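PDB 4O9D: Rik1-associated factor 1 from Schizosaccharomyces pombe, which contributes to heterochromatin establishment as a component of the Clr4 methyltransferase complex, which ubiquitylates and methylates histone H3. Local coordinates for residues F229-E234 with R259-D264; F236-M241 with V249-T254. All blocks are in the same frame, centred on the assembly; numbering follows the deposited sequence.

How the contacts relate
Both contacts belong to one four-stranded blade of the WD-repeat propeller that forms the C-terminal part of Raf1. Contact 2 pairs its first two strands, 235-241 and 247-253, near the middle of the ring; contact 1 lies further out, where the loop entering the blade packs on the third strand, 258-264. Their centres are about 8 Å apart, and the chain forms contact 2 between the two segments of contact 1. Hydrogen bonds join them, among them Y261 N to A250 O, 2.8 Å, between neighbouring strands, and S252 OG to E234 OE1, 2.8 Å, which ties the entry loop to the second strand.

Contact 1 (F229-E234 with R259-D264); sequences FNTADE and RVYYLD
The loop that carries the chain from one propeller blade into the next meets the third strand of the new blade where the carboxylate of E234 receives the hydroxyl of Y261. Y261 OH donates to E234 OE1 at 2.6 Å, reaching the oxygen on its syn side and 19° out of the carboxylate plane. The same hydroxyl accepts from R259 NE at 3.0 Å, a nearly straight bond with the oxygen lying in the guanidinium plane. A water 2.9 Å from Y261 OH donates to it as well, and at 2.9 Å from A232 N it accepts from the loop backbone. One phenolic oxygen thus gathers three partners, a task a tyrosine suits because its hydroxyl both gives and takes. E234 OE2 stands 4.2 Å from R259 NE, too far for a salt bridge, though the opposite charge may still steady the carboxylate.

Propeller blades follow one another through such connections, here from strand 224-228 at the outer edge of one blade to strand 235-241 at the inner edge of the next. Along the loop the CG2 methyl of T231 lies over one face of the Y261 ring, offset toward the rim, 3.8 Å from the centroid and 14° off the normal, in a CH-pi contact. With CG2 anti to the carbonyl carbon, T231 turns its methyl to the ring and keeps OG1 for A232 O, 2.6 Å away. D233 faces the preceding blade, making salt bridges with K179 and K228. At the start of the loop, F229 packs against L215 of that blade, as does L263 from the third strand, two apolar side chains suited to a buried place.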
loop_
_atom_site.group_PDB
_atom_site.type_symbol
_atom_site.label_atom_id
_atom_site.label_comp_id
_atom_site.label_asym_id
_atom_site.label_seq_id
_atom_site.Cartn_x
_atom_site.Cartn_y
_atom_site.Cartn_z
ATOM N N PHE A 229 -8.262 -14.552 -13.659
ATOM C CA PHE A 229 -7.453 -14.003 -14.738
ATOM C C PHE A 229 -6.532 -15.112 -15.261
ATOM O O PHE A 229 -6.116 -15.989 -14.502
ATOM C CB PHE A 229 -6.631 -12.809 -14.253
ATOM C CG PHE A 229 -7.444 -11.564 -14.024
ATOM C CD1 PHE A 229 -7.701 -10.691 -15.067
ATOM C CD2 PHE A 229 -7.961 -11.278 -12.778
ATOM C CE1 PHE A 229 -8.443 -9.537 -14.865
ATOM C CE2 PHE A 229 -8.689 -10.129 -12.568
ATOM C CZ PHE A 229 -8.936 -9.252 -13.618
ATOM N N ASN A 230 -6.221 -15.072 -16.546
ATOM C CA ASN A 230 -5.482 -16.184 -17.165
ATOM C C ASN A 230 -3.977 -16.093 -16.885
ATOM O O ASN A 230 -3.236 -15.597 -17.702
ATOM C CB ASN A 230 -5.762 -16.229 -18.673
ATOM C CG ASN A 230 -5.167 -17.463 -19.356
ATOM O OD1 ASN A 230 -4.977 -18.509 -18.739
ATOM N ND2 ASN A 230 -4.842 -17.321 -20.632
ATOM N N THR A 231 -3.551 -16.558 -15.711
ATOM C CA THR A 231 -2.129 -16.743 -15.399
ATOM C C THR A 231 -1.984 -18.097 -14.744
ATOM O O THR A 231 -2.965 -18.680 -14.314
ATOM C CB THR A 231 -1.598 -15.723 -14.359
ATOM O OG1 THR A 231 -2.062 -16.076 -13.040
ATOM C CG2 THR A 231 -2.047 -14.309 -14.702
ATOM N N ALA A 232 -0.756 -18.588 -14.641
ATOM C CA ALA A 232 -0.489 -19.750 -13.803
ATOM C C ALA A 232 -0.821 -19.439 -12.346
ATOM O O ALA A 232 -0.997 -18.250 -11.990
ATOM C CB ALA A 232 0.992 -20.129 -13.927
ATOM N N ASP A 233 -0.859 -20.472 -11.492
ATOM C CA ASP A 233 -0.973 -20.247 -10.045
ATOM C C ASP A 233 0.381 -19.803 -9.511
ATOM O O ASP A 233 1.354 -20.565 -9.566
ATOM C CB ASP A 233 -1.478 -21.490 -9.298
ATOM C CG ASP A 233 -3.016 -21.564 -9.246
ATOM O OD1 ASP A 233 -3.674 -21.042 -10.182
ATOM O OD2 ASP A 233 -3.560 -22.126 -8.262
ATOM N N GLU A 234 0.430 -18.548 -9.051
ATOM C CA GLU A 234 1.660 -17.847 -8.683
ATOM C C GLU A 234 1.264 -16.904 -7.536
ATOM O O GLU A 234 0.100 -16.510 -7.431
ATOM C CB GLU A 234 2.203 -17.022 -9.868
ATOM C CG GLU A 234 2.499 -17.857 -11.138
ATOM C CD GLU A 234 2.729 -17.016 -12.400
ATOM O OE1 GLU A 234 2.492 -15.780 -12.408
ATOM O OE2 GLU A 234 3.134 -17.619 -13.404
ATOM N N ARG A 259 7.264 -12.288 -12.305
ATOM C CA ARG A 259 6.513 -11.840 -13.476
ATOM C C ARG A 259 5.658 -10.602 -13.201
ATOM O O ARG A 259 5.184 -10.402 -12.081
ATOM C CB ARG A 259 5.659 -13.000 -14.017
ATOM C CG ARG A 259 6.504 -13.964 -14.898
ATOM C CD ARG A 259 5.762 -15.207 -15.318
ATOM N NE ARG A 259 4.711 -14.961 -16.301
ATOM C CZ ARG A 259 4.920 -14.881 -17.606
ATOM N NH1 ARG A 259 6.157 -14.975 -18.080
ATOM N NH2 ARG A 259 3.908 -14.679 -18.438
ATOM N N VAL A 260 5.447 -9.789 -14.232
ATOM C CA VAL A 260 4.516 -8.674 -14.158
ATOM C C VAL A 260 3.524 -8.752 -15.305
ATOM O O VAL A 260 3.900 -8.927 -16.494
ATOM C CB VAL A 260 5.216 -7.287 -14.249
ATOM C CG1 VAL A 260 4.190 -6.186 -14.003
ATOM C CG2 VAL A 260 6.378 -7.189 -13.273
ATOM N N TYR A 261 2.250 -8.612 -14.951
ATOM C CA TYR A 261 1.181 -8.606 -15.937
ATOM C C TYR A 261 0.566 -7.238 -16.095
ATOM O O TYR A 261 0.437 -6.498 -15.114
ATOM C CB TYR A 261 0.080 -9.588 -15.527
ATOM C CG TYR A 261 0.607 -10.975 -15.327
ATOM C CD1 TYR A 261 0.685 -11.855 -16.390
ATOM C CD2 TYR A 261 1.029 -11.405 -14.077
ATOM C CE1 TYR A 261 1.173 -13.141 -16.219
ATOM C CE2 TYR A 261 1.521 -12.675 -13.884
ATOM C CZ TYR A 261 1.592 -13.548 -14.964
ATOM O OH TYR A 261 2.101 -14.814 -14.804
ATOM N N TYR A 262 0.169 -6.921 -17.330
ATOM C CA TYR A 262 -0.575 -5.703 -17.628
ATOM C C TYR A 262 -1.978 -6.147 -18.022
ATOM O O TYR A 262 -2.135 -6.991 -18.912
ATOM C CB TYR A 262 0.053 -4.849 -18.765
ATOM C CG TYR A 262 -0.850 -3.677 -19.071
ATOM C CD1 TYR A 262 -0.845 -2.547 -18.262
ATOM C CD2 TYR A 262 -1.804 -3.746 -20.093
ATOM C CE1 TYR A 262 -1.722 -1.489 -18.487
ATOM C CE2 TYR A 262 -2.690 -2.687 -20.331
ATOM C CZ TYR A 262 -2.634 -1.557 -19.528
ATOM O OH TYR A 262 -3.498 -0.503 -19.742
ATOM N N LEU A 263 -2.989 -5.619 -17.337
ATOM C CA LEU A 263 -4.364 -6.043 -17.566
ATOM C C LEU A 263 -5.241 -4.875 -17.976
ATOM O O LEU A 263 -5.197 -3.814 -17.358
ATOM C CB LEU A 263 -4.946 -6.702 -16.296
ATOM C CG LEU A 263 -4.209 -7.957 -15.805
ATOM C CD1 LEU A 263 -3.261 -7.661 -14.650
ATOM C CD2 LEU A 263 -5.238 -9.024 -15.390
ATOM N N ASP A 264 -6.054 -5.082 -19.009
ATOM C CA ASP A 264 -6.908 -4.034 -19.551
ATOM C C ASP A 264 -8.244 -4.022 -18.817
ATOM O O ASP A 264 -8.824 -5.073 -18.569
ATOM C CB ASP A 264 -7.134 -4.283 -21.045
ATOM C CG ASP A 264 -8.035 -3.250 -21.684
ATOM O OD1 ASP A 264 -7.506 -2.197 -22.097
ATOM O OD2 ASP A 264 -9.267 -3.488 -21.777
HETATM O O HOH W 1 1.336 -17.278 -16.219
#

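Contact 2 (F236-M241 with V249-T254); sequences FTSLYM and VASSNT
The ring of F236 overlaps S252, whose CB stands 3.8 Å from the ring centroid and only 3° off the normal, a CH-pi contact over the centre of one face. A250 CB approaches the edge of the same ring, 3.9 Å from F236 CD2, and also meets L239 CD2 at 3.5 Å. A small alanine suits this place between two larger side chains. F236 and L239 both reach L185 on the first strand of the preceding blade. An alanine in place of F236 would probably leave S252 CB without its aromatic cover and open a gap toward L185.

The two strands form the antiparallel hairpin of the inner half of the blade, with 235-241 as its edge strand. Y240 and V249 are a hydrogen-bonded pair, each backbone N donating to the other's O, while Y240 CB packs on V249 CG2 at 3.8 Å. Beyond the S238-S251 pair a beta bulge shifts the register by one residue. There T237, its psi turned to -22°, gives its backbone N to S251 O at 2.8 Å in an almost straight bond. The same two residues also meet through their side chains: S251 OG donates to T237 OG1 at 2.7 Å, and T237 OG1 in turn bonds I281 O of the following blade. T237 CG2 lies 3.5 Å from N253 ND2, the two side chains crossing at about a right angle; the amide itself is held by I281 N and D280 OD1. S238 OG likewise serves the following blade, bonding A284 N.

The hairpin thus meets the preceding blade with the apolar F236 and L239, while toward the following blade V249 packs on I286 beside hydroxyl and amide groups that bond backbone atoms of I281 and A284 and the carboxylate of D280.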
loop_
_atom_site.group_PDB
_atom_site.type_symbol
_atom_site.label_atom_id
_atom_site.label_comp_id
_atom_site.label_asym_id
_atom_site.label_seq_id
_atom_site.Cartn_x
_atom_site.Cartn_y
_atom_site.Cartn_z
ATOM N N PHE A 236 0.858 -13.609 -5.944
ATOM C CA PHE A 236 0.785 -12.213 -6.315
ATOM C C PHE A 236 1.190 -11.321 -5.155
ATOM O O PHE A 236 0.801 -11.548 -4.011
ATOM C CB PHE A 236 -0.591 -11.869 -6.875
ATOM C CG PHE A 236 -0.766 -12.361 -8.274
ATOM C CD1 PHE A 236 -1.002 -13.703 -8.522
ATOM C CD2 PHE A 236 -0.622 -11.502 -9.343
ATOM C CE1 PHE A 236 -1.097 -14.171 -9.819
ATOM C CE2 PHE A 236 -0.719 -11.969 -10.639
ATOM C CZ PHE A 236 -0.953 -13.288 -10.881
ATOM N N THR A 237 2.000 -10.319 -5.489
ATOM C CA THR A 237 2.676 -9.490 -4.520
ATOM C C THR A 237 2.253 -8.030 -4.600
ATOM O O THR A 237 2.389 -7.307 -3.634
ATOM C CB THR A 237 4.228 -9.557 -4.685
ATOM O OG1 THR A 237 4.624 -9.137 -6.009
ATOM C CG2 THR A 237 4.750 -10.974 -4.428
ATOM N N SER A 238 1.728 -7.583 -5.735
ATOM C CA SER A 238 1.445 -6.166 -5.841
ATOM C C SER A 238 0.462 -5.858 -6.981
ATOM O O SER A 238 0.503 -6.502 -8.005
ATOM C CB SER A 238 2.787 -5.446 -6.072
ATOM O OG SER A 238 2.601 -4.166 -6.595
ATOM N N LEU A 239 -0.402 -4.864 -6.777
ATOM C CA LEU A 239 -1.431 -4.455 -7.742
ATOM C C LEU A 239 -1.365 -2.957 -7.835
ATOM O O LEU A 239 -1.299 -2.271 -6.795
ATOM C CB LEU A 239 -2.852 -4.805 -7.230
ATOM C CG LEU A 239 -3.308 -6.244 -7.056
ATOM C CD1 LEU A 239 -4.822 -6.276 -6.621
ATOM C CD2 LEU A 239 -3.157 -7.043 -8.324
ATOM N N TYR A 240 -1.375 -2.430 -9.054
ATOM C CA TYR A 240 -1.291 -0.987 -9.215
ATOM C C TYR A 240 -2.186 -0.548 -10.367
ATOM O O TYR A 240 -2.007 -1.019 -11.481
ATOM C CB TYR A 240 0.167 -0.565 -9.468
ATOM C CG TYR A 240 0.367 0.905 -9.662
ATOM C CD1 TYR A 240 0.057 1.515 -10.877
ATOM C CD2 TYR A 240 0.894 1.694 -8.645
ATOM C CE1 TYR A 240 0.275 2.880 -11.076
ATOM C CE2 TYR A 240 1.123 3.074 -8.840
ATOM C CZ TYR A 240 0.799 3.652 -10.057
ATOM O OH TYR A 240 0.974 5.004 -10.247
ATOM N N MET A 241 -3.130 0.350 -10.086
ATOM C CA MET A 241 -4.077 0.850 -11.093
ATOM C C MET A 241 -3.579 2.194 -11.691
ATOM O O MET A 241 -3.248 3.137 -10.954
ATOM C CB MET A 241 -5.473 1.029 -10.453
ATOM C CG MET A 241 -6.532 1.624 -11.394
ATOM S SD MET A 241 -7.087 0.431 -12.662
ATOM C CE MET A 241 -8.022 -0.730 -11.649
ATOM N N VAL A 249 -1.431 -3.138 -13.412
ATOM C CA VAL A 249 -0.429 -4.187 -13.433
ATOM C C VAL A 249 -0.551 -4.982 -12.150
ATOM O O VAL A 249 -0.947 -4.446 -11.119
ATOM C CB VAL A 249 1.028 -3.668 -13.545
ATOM C CG1 VAL A 249 1.332 -3.158 -15.000
ATOM C CG2 VAL A 249 1.333 -2.593 -12.472
ATOM N N ALA A 250 -0.198 -6.256 -12.239
ATOM C CA ALA A 250 -0.101 -7.142 -11.094
ATOM C C ALA A 250 1.202 -7.895 -11.185
ATOM O O ALA A 250 1.533 -8.416 -12.246
ATOM C CB ALA A 250 -1.226 -8.113 -11.100
ATOM N N SER A 251 1.929 -7.990 -10.083
ATOM C CA SER A 251 3.186 -8.732 -10.099
ATOM C C SER A 251 3.053 -10.005 -9.274
ATOM O O SER A 251 2.320 -10.052 -8.304
ATOM C CB SER A 251 4.341 -7.872 -9.565
ATOM O OG SER A 251 4.133 -7.519 -8.175
ATOM N N SER A 252 3.787 -11.047 -9.658
ATOM C CA SER A 252 3.832 -12.251 -8.857
ATOM C C SER A 252 5.255 -12.809 -8.737
ATOM O O SER A 252 6.124 -12.497 -9.553
ATOM C CB SER A 252 2.935 -13.319 -9.498
ATOM O OG SER A 252 3.475 -13.679 -10.780
ATOM N N ASN A 253 5.468 -13.628 -7.703
ATOM C CA ASN A 253 6.662 -14.465 -7.582
ATOM C C ASN A 253 6.276 -15.886 -8.028
ATOM O O ASN A 253 5.150 -16.330 -7.760
ATOM C CB ASN A 253 7.160 -14.501 -6.124
ATOM C CG ASN A 253 7.633 -13.121 -5.615
ATOM O OD1 ASN A 253 7.953 -12.233 -6.402
ATOM N ND2 ASN A 253 7.660 -12.954 -4.304
ATOM N N THR A 254 7.195 -16.584 -8.702
ATOM C CA THR A 254 6.921 -17.910 -9.275
ATOM C C THR A 254 7.922 -18.907 -8.702
ATOM O O THR A 254 8.707 -18.551 -7.827
ATOM C CB THR A 254 7.013 -17.892 -10.825
ATOM O OG1 THR A 254 8.384 -17.909 -11.233
ATOM C CG2 THR A 254 6.332 -16.654 -11.399
#